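Local structure of endoglucanase (Humicola insolens, 1DYS) at residues Asp22-Arg25 and Gln26-Ser30; Asp33-Asn36 and Ala37-Lys41; Ser229-Pro232 and Pro233-Gly237; Ala324-Ala327 and Gly328-Phe331; Asp332-Ala335 and Gln336-Thr339. The protein hydrolyses internal beta-1,4-glucosidic linkages in cellulose as a family 6 glycoside hydrolase, contributing to the recycling of plant biomass. One frame throughout, in Å; residues are numbered along the deposited sequence.

Contact 1. Residues Asp22-Arg25 and Gln26-Ser30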
# COMPACT_ATOMS: atom_id res chain seq x y z
N ASP A 22 10.26 3.63 19.56
CA ASP A 22 10.19 3.11 20.94
C ASP A 22 10.34 1.60 20.95
O ASP A 22 11.01 1.02 21.82
CB ASP A 22 8.91 3.54 21.65
CG ASP A 22 9.22 3.90 23.09
OD1 ASP A 22 10.07 4.79 23.27
OD2 ASP A 22 8.63 3.27 24.01
N GLN A 23 9.77 0.89 19.95
CA GLN A 23 9.94 -0.56 19.88
C GLN A 23 11.42 -0.91 19.82
O GLN A 23 11.89 -1.85 20.48
CB GLN A 23 9.25 -1.12 18.63
CG GLN A 23 9.43 -2.62 18.49
CD GLN A 23 8.54 -3.23 17.42
OE1 GLN A 23 8.57 -4.45 17.23
NE2 GLN A 23 7.75 -2.44 16.72
N THR A 24 12.20 -0.12 19.05
CA THR A 24 13.63 -0.40 18.91
C THR A 24 14.35 -0.18 20.22
O THR A 24 15.21 -0.95 20.63
CB THR A 24 14.26 0.48 17.79
OG1 THR A 24 13.35 0.49 16.68
CG2 THR A 24 15.58 -0.09 17.32
N ARG A 25 14.06 0.94 20.86
CA ARG A 25 14.62 1.26 22.16
C ARG A 25 14.24 0.17 23.16
O ARG A 25 15.18 -0.28 23.81
CB ARG A 25 14.06 2.58 22.70
CG ARG A 25 15.05 3.24 23.67
CD ARG A 25 14.31 4.50 24.23
NE ARG A 25 13.26 3.88 25.05
CZ ARG A 25 13.60 3.45 26.28
NH1 ARG A 25 14.79 3.62 26.85
NH2 ARG A 25 12.63 2.82 26.90
N GLN A 26 12.97 -0.25 23.19
CA GLN A 26 12.64 -1.39 24.06
C GLN A 26 13.43 -2.65 23.73
O GLN A 26 13.89 -3.37 24.64
CB GLN A 26 11.14 -1.70 23.90
CG GLN A 26 10.27 -0.59 24.50
CD GLN A 26 8.83 -0.70 24.06
OE1 GLN A 26 8.01 0.22 24.15
NE2 GLN A 26 8.41 -1.84 23.53
N ALA A 27 13.64 -3.01 22.46
CA ALA A 27 14.36 -4.22 22.07
C ALA A 27 15.80 -4.20 22.57
O ALA A 27 16.29 -5.17 23.17
CB ALA A 27 14.31 -4.43 20.56
N PHE A 28 16.50 -3.09 22.41
CA PHE A 28 17.87 -2.96 22.89
C PHE A 28 17.88 -3.07 24.42
O PHE A 28 18.65 -3.87 24.95
CB PHE A 28 18.49 -1.64 22.47
CG PHE A 28 19.04 -1.65 21.07
CD1 PHE A 28 19.93 -2.62 20.63
CD2 PHE A 28 18.58 -0.68 20.18
CE1 PHE A 28 20.40 -2.61 19.32
CE2 PHE A 28 19.07 -0.67 18.87
CZ PHE A 28 19.96 -1.60 18.45
N LEU A 29 16.99 -2.35 25.10
CA LEU A 29 16.95 -2.44 26.56
C LEU A 29 16.80 -3.90 27.03
O LEU A 29 17.55 -4.36 27.90
CB LEU A 29 15.79 -1.64 27.12
CG LEU A 29 15.93 -0.23 27.61
CD1 LEU A 29 14.68 0.18 28.37
CD2 LEU A 29 17.19 0.01 28.40
N SER A 30 15.92 -4.66 26.41
CA SER A 30 15.65 -6.05 26.73
C SER A 30 16.77 -7.05 26.57
O SER A 30 16.68 -8.24 26.92
CB SER A 30 14.44 -6.48 25.88
OG SER A 30 13.33 -5.65 26.26
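Arg25 and Leu29, one helical turn apart, lie side by side and point the same way, and Thr24 and Phe28 do likewise. The backbone supplies the regular i to i+4 ladder: Gln26 N gives a nearly straight bond to Asp22 O (2.7 Å, 174°), and Ala27 N, Phe28 N and Leu29 N follow onto Gln23 O, Thr24 O and Arg25 O. Ser30 N continues the series onto Gln26 O.

The apolar contacts run along the same spacing. Rotation about chi1 turns methyl CG2 of Thr24 away from the backbone N and along the helix to Phe28 CE2, 3.9 Å distant. A bend at chi3 (68°) of the arginine brings its guanidinium alongside Leu29 CD1, which approaches obliquely, 3.7 Å from Arg25 NH2.

Charge enters through Asp22, whose OD1 forms a long salt bridge with Arg25 NE at 3.8 Å and is also hydrogen-bonded by Gln44 NE2. Replacing Arg25 by an alanine would probably leave Asp22 without its nearby positive charge and uncover Leu29 CD1.

Helix 15-29 packs on two others: Phe28 meets Asn36 and Val40 of helix 34-46, whereas Thr24 packs on Ala335 of helix 332-340 and its OG1 is hydrogen-bonded to Asp332 OD1.

Contact 2. Residues Asp33-Asn36 and Ala37-Lys41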
# COMPACT_ATOMS: atom_id res chain seq x y z
N ASP A 33 21.34 -3.87 26.40
CA ASP A 33 22.14 -2.95 25.60
C ASP A 33 21.67 -1.51 25.78
O ASP A 33 20.84 -0.96 25.04
CB ASP A 33 22.12 -3.40 24.15
CG ASP A 33 23.00 -2.60 23.23
OD1 ASP A 33 23.65 -1.63 23.68
OD2 ASP A 33 23.06 -2.95 22.03
N GLN A 34 22.27 -0.87 26.80
CA GLN A 34 21.94 0.51 27.14
C GLN A 34 22.52 1.49 26.12
O GLN A 34 21.92 2.54 25.90
CB GLN A 34 22.55 0.92 28.49
CG GLN A 34 21.55 0.92 29.62
CD GLN A 34 20.94 -0.46 29.81
OE1 GLN A 34 19.74 -0.63 29.94
NE2 GLN A 34 21.81 -1.47 29.81
N THR A 35 23.70 1.15 25.62
CA THR A 35 24.41 2.00 24.67
C THR A 35 23.57 2.23 23.42
O THR A 35 23.39 3.38 22.99
CB THR A 35 25.78 1.43 24.29
OG1 THR A 35 26.64 1.53 25.45
CG2 THR A 35 26.42 2.24 23.17
N ASN A 36 23.05 1.16 22.84
CA ASN A 36 22.18 1.37 21.66
C ASN A 36 20.80 1.85 22.04
O ASN A 36 20.18 2.55 21.21
CB ASN A 36 22.18 0.11 20.79
CG ASN A 36 23.42 -0.07 19.97
OD1 ASN A 36 23.85 0.77 19.18
ND2 ASN A 36 24.07 -1.25 20.05
N ALA A 37 20.26 1.56 23.22
CA ALA A 37 18.96 2.09 23.61
C ALA A 37 19.04 3.62 23.68
O ALA A 37 18.13 4.33 23.25
CB ALA A 37 18.56 1.54 24.98
N ALA A 38 20.16 4.11 24.17
CA ALA A 38 20.42 5.55 24.31
C ALA A 38 20.54 6.20 22.93
O ALA A 38 20.09 7.33 22.74
CB ALA A 38 21.71 5.75 25.09
N LYS A 39 21.17 5.47 22.00
CA LYS A 39 21.26 5.98 20.62
C LYS A 39 19.84 6.07 20.03
O LYS A 39 19.61 7.08 19.31
CB LYS A 39 22.13 4.98 19.86
CG LYS A 39 23.61 5.23 20.07
CD LYS A 39 24.53 4.08 19.76
CE LYS A 39 24.84 3.91 18.29
NZ LYS A 39 25.66 2.67 18.07
N VAL A 40 18.98 5.10 20.25
CA VAL A 40 17.60 5.21 19.77
C VAL A 40 16.92 6.45 20.37
O VAL A 40 16.28 7.25 19.67
CB VAL A 40 16.77 3.93 20.03
CG1 VAL A 40 15.34 4.15 19.52
CG2 VAL A 40 17.39 2.73 19.31
N LYS A 41 17.04 6.64 21.71
CA LYS A 41 16.42 7.83 22.32
C LYS A 41 16.96 9.13 21.76
O LYS A 41 16.23 10.12 21.62
CB LYS A 41 16.56 7.77 23.86
CG LYS A 41 15.53 8.65 24.57
CD LYS A 41 15.18 8.05 25.93
CE LYS A 41 15.39 9.06 27.04
NZ LYS A 41 14.32 10.09 27.12
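Asn36 and Lys39 run side by side in the same direction because both carry CG anti to the carbonyl carbon (chi1 -76° and -83°), and a bend at chi3 of the lysine (81°) then turns its amine back onto the amide. Lys39 NZ donates to Asn36 OD1 at 2.8 Å, tilted modestly from the plane of that carbonyl.

The other end of the same amide faces Asp33, the N-cap of helix 34-46. Asn36 ND2 donates to Asp33 OD2 at 2.8 Å, on the syn lone pair and nearly in the amide plane. The second carboxylate oxygen, OD1, takes the backbone Asn36 N at 3.0 Å in a straight capping bond that arrives from above the carboxylate plane. Beyond the cap the backbone bonds run i to i+4, from Ala37 N to Asp33 O at 3.2 Å up to Val40 N on Asn36 O.

Asn36 also touches Thr339 and Gln340 of helix 332-340, and Lys39 NZ has a weak second bond to Thr339 O. An alanine in place of Asn36 would probably leave Asp33 OD2 and Lys39 NZ without their shared link and let the lysine chain turn more freely.

The buried amide thus bridges a carboxylate and an amine, each end gripped, which should hold its orientation; the negative cap probably also offsets the partial positive charge of the helix start.

Contact 3. Residues Ser229-Pro232 and Pro233-Gly237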
# COMPACT_ATOMS: atom_id res chain seq x y z
N SER A 229 36.06 9.88 -0.03
CA SER A 229 37.20 9.78 -0.92
C SER A 229 37.38 8.34 -1.39
O SER A 229 38.26 8.02 -2.18
CB SER A 229 38.52 10.22 -0.29
OG SER A 229 38.56 9.84 1.07
N ASN A 230 36.53 7.43 -0.88
CA ASN A 230 36.54 6.03 -1.24
C ASN A 230 35.19 5.50 -1.68
O ASN A 230 34.62 4.62 -1.03
CB ASN A 230 36.99 5.22 0.01
CG ASN A 230 37.86 5.95 1.00
OD1 ASN A 230 39.05 6.16 0.75
ND2 ASN A 230 37.30 6.40 2.13
N PRO A 231 34.62 5.99 -2.77
CA PRO A 231 33.32 5.53 -3.24
C PRO A 231 33.44 4.12 -3.79
O PRO A 231 34.45 3.65 -4.32
CB PRO A 231 32.86 6.46 -4.37
CG PRO A 231 34.20 6.97 -4.84
CD PRO A 231 35.15 7.02 -3.66
N PRO A 232 32.32 3.41 -3.70
CA PRO A 232 32.20 2.06 -4.20
C PRO A 232 32.63 1.97 -5.64
O PRO A 232 32.42 2.88 -6.46
CB PRO A 232 30.68 1.74 -4.09
CG PRO A 232 30.33 2.60 -2.89
CD PRO A 232 31.08 3.91 -3.08
N PRO A 233 33.22 0.85 -6.04
CA PRO A 233 33.66 0.55 -7.39
C PRO A 233 32.65 0.73 -8.49
O PRO A 233 33.00 1.12 -9.60
CB PRO A 233 34.06 -0.95 -7.43
CG PRO A 233 34.09 -1.33 -5.99
CD PRO A 233 33.50 -0.25 -5.11
N TYR A 234 31.37 0.49 -8.22
CA TYR A 234 30.31 0.64 -9.19
C TYR A 234 30.07 2.08 -9.60
O TYR A 234 29.38 2.34 -10.60
CB TYR A 234 29.08 -0.10 -8.67
CG TYR A 234 28.46 0.38 -7.39
CD1 TYR A 234 28.03 1.69 -7.27
CD2 TYR A 234 28.26 -0.47 -6.31
CE1 TYR A 234 27.43 2.12 -6.11
CE2 TYR A 234 27.68 -0.03 -5.13
CZ TYR A 234 27.25 1.27 -5.06
OH TYR A 234 26.66 1.77 -3.92
N THR A 235 30.66 3.03 -8.87
CA THR A 235 30.60 4.45 -9.21
C THR A 235 31.74 4.83 -10.17
O THR A 235 31.87 6.00 -10.56
CB THR A 235 30.68 5.37 -7.98
OG1 THR A 235 32.02 5.30 -7.46
CG2 THR A 235 29.72 4.98 -6.87
N SER A 236 32.55 3.87 -10.60
CA SER A 236 33.62 4.14 -11.56
C SER A 236 33.06 4.66 -12.88
O SER A 236 32.05 4.15 -13.38
CB SER A 236 34.45 2.86 -11.82
OG SER A 236 35.68 3.02 -11.15
N GLY A 237 33.63 5.76 -13.36
CA GLY A 237 33.15 6.38 -14.59
C GLY A 237 32.08 7.44 -14.32
O GLY A 237 31.68 8.14 -15.25
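Pro232 and Tyr234 meet at the entry to a short 3-10 turn, residues 233-235, that begins on the last of three consecutive prolines, Pro231 to Pro233, in the loop between strand 215-218 and helix 243-255.

Two hydrogen bonds converge on one carbonyl oxygen. Thr235 N donates to Pro232 O at 3.0 Å from above the carbonyl plane, the i to i+3 bond of the 3-10 turn, while Thr235 OG1 donates to the same atom nearly along the C=O axis. The hydroxyl reaches back because OG1 sits between the backbone N and the carbonyl carbon (chi1 71°). A further turn bond, from Ser236 N to Pro233 O, carries the winding one residue on.

Packing is led by the tyrosine. One face of its ring is covered by Pro232 CB, 3.6 Å from the centroid of the Tyr234 ring and 14° off the normal, a CH-pi contact displaced toward the rim. The ring also meets Trp279, with planes about 40° apart, and touches Arg276, both of them in loops. Thr235 touches Trp279 too, and Pro241.

The Tyr234 side chain is about 7 Å from that of Asn222, a probable substrate-binding residue, consistent with a place near the substrate-binding region. Pro231 crosses Thr235 at about a right angle, its CB 3.4 Å from Thr235 OG1.

Contact 4. Residues Ala324-Ala327 and Gly328-Phe331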
# COMPACT_ATOMS: atom_id res chain seq x y z
N ALA A 324 11.88 -8.81 6.10
CA ALA A 324 11.27 -7.57 5.67
C ALA A 324 9.78 -7.62 5.38
O ALA A 324 9.28 -8.38 4.53
CB ALA A 324 12.01 -7.14 4.39
N PRO A 325 9.04 -6.72 6.03
CA PRO A 325 7.62 -6.51 5.82
C PRO A 325 7.27 -5.68 4.61
O PRO A 325 8.23 -5.24 3.97
CB PRO A 325 7.14 -5.81 7.12
CG PRO A 325 8.40 -5.10 7.58
CD PRO A 325 9.62 -5.81 7.05
N ALA A 326 6.04 -5.44 4.16
CA ALA A 326 5.68 -4.59 3.04
C ALA A 326 6.11 -3.14 3.15
O ALA A 326 6.33 -2.70 4.30
CB ALA A 326 4.13 -4.66 2.92
N ALA A 327 6.20 -2.34 2.09
CA ALA A 327 6.65 -0.97 2.13
C ALA A 327 5.87 -0.17 3.16
O ALA A 327 4.65 -0.18 3.24
CB ALA A 327 6.55 -0.26 0.78
N GLY A 328 6.61 0.57 3.97
CA GLY A 328 6.11 1.41 5.02
C GLY A 328 5.88 0.69 6.34
O GLY A 328 5.65 1.42 7.30
N MET A 329 5.94 -0.64 6.40
CA MET A 329 5.71 -1.37 7.65
C MET A 329 7.00 -1.34 8.48
O MET A 329 8.08 -1.35 7.89
CB MET A 329 5.32 -2.79 7.27
CG MET A 329 4.03 -3.41 7.70
SD MET A 329 2.52 -2.53 7.34
CE MET A 329 1.70 -3.63 6.19
N TRP A 330 6.88 -1.24 9.79
CA TRP A 330 8.06 -1.18 10.65
C TRP A 330 8.83 -2.49 10.61
O TRP A 330 8.29 -3.59 10.62
CB TRP A 330 7.59 -0.87 12.07
CG TRP A 330 8.79 -0.56 12.92
CD1 TRP A 330 9.32 -1.29 13.91
CD2 TRP A 330 9.55 0.66 12.83
NE1 TRP A 330 10.42 -0.64 14.49
CE2 TRP A 330 10.54 0.57 13.82
CE3 TRP A 330 9.52 1.79 12.02
CZ2 TRP A 330 11.50 1.56 14.04
CZ3 TRP A 330 10.44 2.80 12.23
CH2 TRP A 330 11.44 2.67 13.22
N PHE A 331 10.15 -2.37 10.49
CA PHE A 331 11.07 -3.49 10.34
C PHE A 331 12.11 -3.32 11.45
O PHE A 331 13.16 -2.73 11.21
CB PHE A 331 11.68 -3.43 8.94
CG PHE A 331 12.59 -4.56 8.53
CD1 PHE A 331 12.80 -5.66 9.35
CD2 PHE A 331 13.21 -4.54 7.29
CE1 PHE A 331 13.62 -6.71 8.96
CE2 PHE A 331 14.04 -5.57 6.89
CZ PHE A 331 14.24 -6.65 7.73
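Ala326 and Met329 close a type II beta turn that reverses the chain, so that 324-327 and 328-331 run 164° apart in their end-to-end directions. Met329 N donates to Ala326 O at 3.0 Å. Gly328 occupies the third turn position with positive phi (86°), where a CB would clash with Ala327 O. The loop is held to its surroundings by backbone hydrogen bonds that join Gly328 and Met329 with Ser315, and Phe331 with Gly313.

The two segments pack through small apolar groups. Pro325 CB touches Met329 CB at 3.5 Å. Phe331, the N-cap residue of helix 332-340, has its CG anti to the backbone N (chi1 -175°), which turns one ring face to Ala324 and Pro325: Ala324 CA stands 3.8 Å from the Phe331 ring centroid and Pro325 CD 4.0 Å from it, both as CH-pi contacts.

Trp330 turns away from 324-327, onto helix 15-29 and Glu314, a probable substrate-binding residue, with NE1 hydrogen-bonded to Asp332 OD1. Its backbone N donates to Glu97 OE1 of the second subunit, whose Ser98 packs on Met329. Over the rim of the phenyl ring, on the same face as its CA, Ala324 CB lies 3.6 Å from Phe331 CE2.

Contact 5. Residues Asp332-Ala335 and Gln336-Thr339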
# COMPACT_ATOMS: atom_id res chain seq x y z
N ASP A 332 11.71 -3.80 12.65
CA ASP A 332 12.54 -3.48 13.81
C ASP A 332 13.94 -4.03 13.78
O ASP A 332 14.84 -3.33 14.26
CB ASP A 332 11.76 -3.82 15.08
CG ASP A 332 12.35 -3.09 16.27
OD1 ASP A 332 12.17 -1.85 16.30
OD2 ASP A 332 12.96 -3.75 17.15
N ALA A 333 14.21 -5.21 13.18
CA ALA A 333 15.59 -5.66 13.12
C ALA A 333 16.45 -4.71 12.25
O ALA A 333 17.65 -4.60 12.47
CB ALA A 333 15.62 -7.07 12.53
N TYR A 334 15.79 -4.14 11.25
CA TYR A 334 16.51 -3.18 10.40
C TYR A 334 16.82 -1.91 11.19
O TYR A 334 17.94 -1.40 11.03
CB TYR A 334 15.71 -2.94 9.13
CG TYR A 334 16.50 -2.28 8.03
CD1 TYR A 334 16.70 -0.91 8.07
CD2 TYR A 334 17.04 -2.97 6.97
CE1 TYR A 334 17.41 -0.25 7.07
CE2 TYR A 334 17.74 -2.36 5.96
CZ TYR A 334 17.92 -0.98 6.03
OH TYR A 334 18.64 -0.36 5.04
N ALA A 335 15.84 -1.44 11.96
CA ALA A 335 16.04 -0.30 12.83
C ALA A 335 17.15 -0.56 13.86
O ALA A 335 18.02 0.31 14.03
CB ALA A 335 14.77 0.08 13.57
N GLN A 336 17.23 -1.75 14.41
CA GLN A 336 18.34 -2.09 15.31
C GLN A 336 19.65 -2.04 14.55
O GLN A 336 20.65 -1.45 15.01
CB GLN A 336 18.08 -3.48 15.95
CG GLN A 336 16.90 -3.46 16.90
CD GLN A 336 16.64 -4.87 17.42
OE1 GLN A 336 17.61 -5.49 17.90
NE2 GLN A 336 15.42 -5.35 17.30
N MET A 337 19.75 -2.55 13.32
CA MET A 337 20.94 -2.49 12.51
C MET A 337 21.40 -1.07 12.24
O MET A 337 22.57 -0.67 12.35
CB MET A 337 20.77 -3.29 11.20
CG MET A 337 21.88 -3.04 10.20
SD MET A 337 21.50 -3.40 8.47
CE MET A 337 20.33 -2.05 8.20
N LEU A 338 20.42 -0.19 11.88
CA LEU A 338 20.80 1.19 11.59
C LEU A 338 21.39 1.84 12.87
O LEU A 338 22.25 2.71 12.72
CB LEU A 338 19.61 2.03 11.13
CG LEU A 338 19.05 1.67 9.73
CD1 LEU A 338 17.71 2.37 9.60
CD2 LEU A 338 20.01 1.99 8.60
N THR A 339 20.90 1.41 14.01
CA THR A 339 21.36 2.01 15.27
C THR A 339 22.77 1.53 15.59
O THR A 339 23.64 2.35 15.82
CB THR A 339 20.43 1.58 16.41
OG1 THR A 339 19.07 2.00 16.19
CG2 THR A 339 20.88 2.25 17.72
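Tyr334 and Met337 form a Met-aromatic contact on helix 332-340, in a packed cluster round the buried side chains of Tyr334 and Leu338. The methyl CE sits over the centre of the phenol ring, 3.4 Å from the Tyr334 centroid and 10° off the normal, while Met337 SD stays farther above the same ring at 4.9 Å from its centroid. The methionine achieves this with a chain bent at chi3 (70°). Leu338 CD1 comes to the ring edge instead, 3.7 Å from Tyr334 CE1, so the ring is touched on a face and at an edge. Ala288 of strand 288-289 packs against all three side chains, and Tyr334 OH is hydrogen-bonded to Val285 O.

Looser is the partly exposed pair Asp332 and Gln336, joined by one side-chain bond; Ala333 beside Asp332 is exposed. Gln336 NE2 donates to Asp332 OD2 at 2.9 Å, from above the carboxylate plane and with the carboxylate and amide planes 53° apart. Both groups have stronger ties outside, Asp332 to Thr24 and Gln336 OE1 to Arg31 NH1.

Regular i to i+4 bonds run through the backbone. At the last of these, Ala335 O accepts twice from one residue, Thr339 N at 3.1 Å and Thr339 OG1 at 2.9 Å, from opposite faces of its carbonyl plane.

Overall arrangement
Contacts 1, 2 and 5 form one cluster of three helices: contacts 1 and 2 have centres about 8 Å apart, contacts 1 and 5 about 10 Å, contacts 2 and 5 about 12 Å. Contact 4 leads directly into contact 5, and Trp330 CZ2 lies 3.6 Å from Ala335 CB and 3.4 Å from Thr24 OG1, linking the loop to both helices. Contact 3 stands apart, its nearest atoms about 12 Å from those of contact 5. Probable substrate-binding residues lie near three contacts: the side chains of Trp330 and Glu314 are about 4 Å apart, those of Tyr334 and Lys310 about 7 Å, and those of Tyr234 and Asn183 about 8 Å. Contact 2 is remote from these sites.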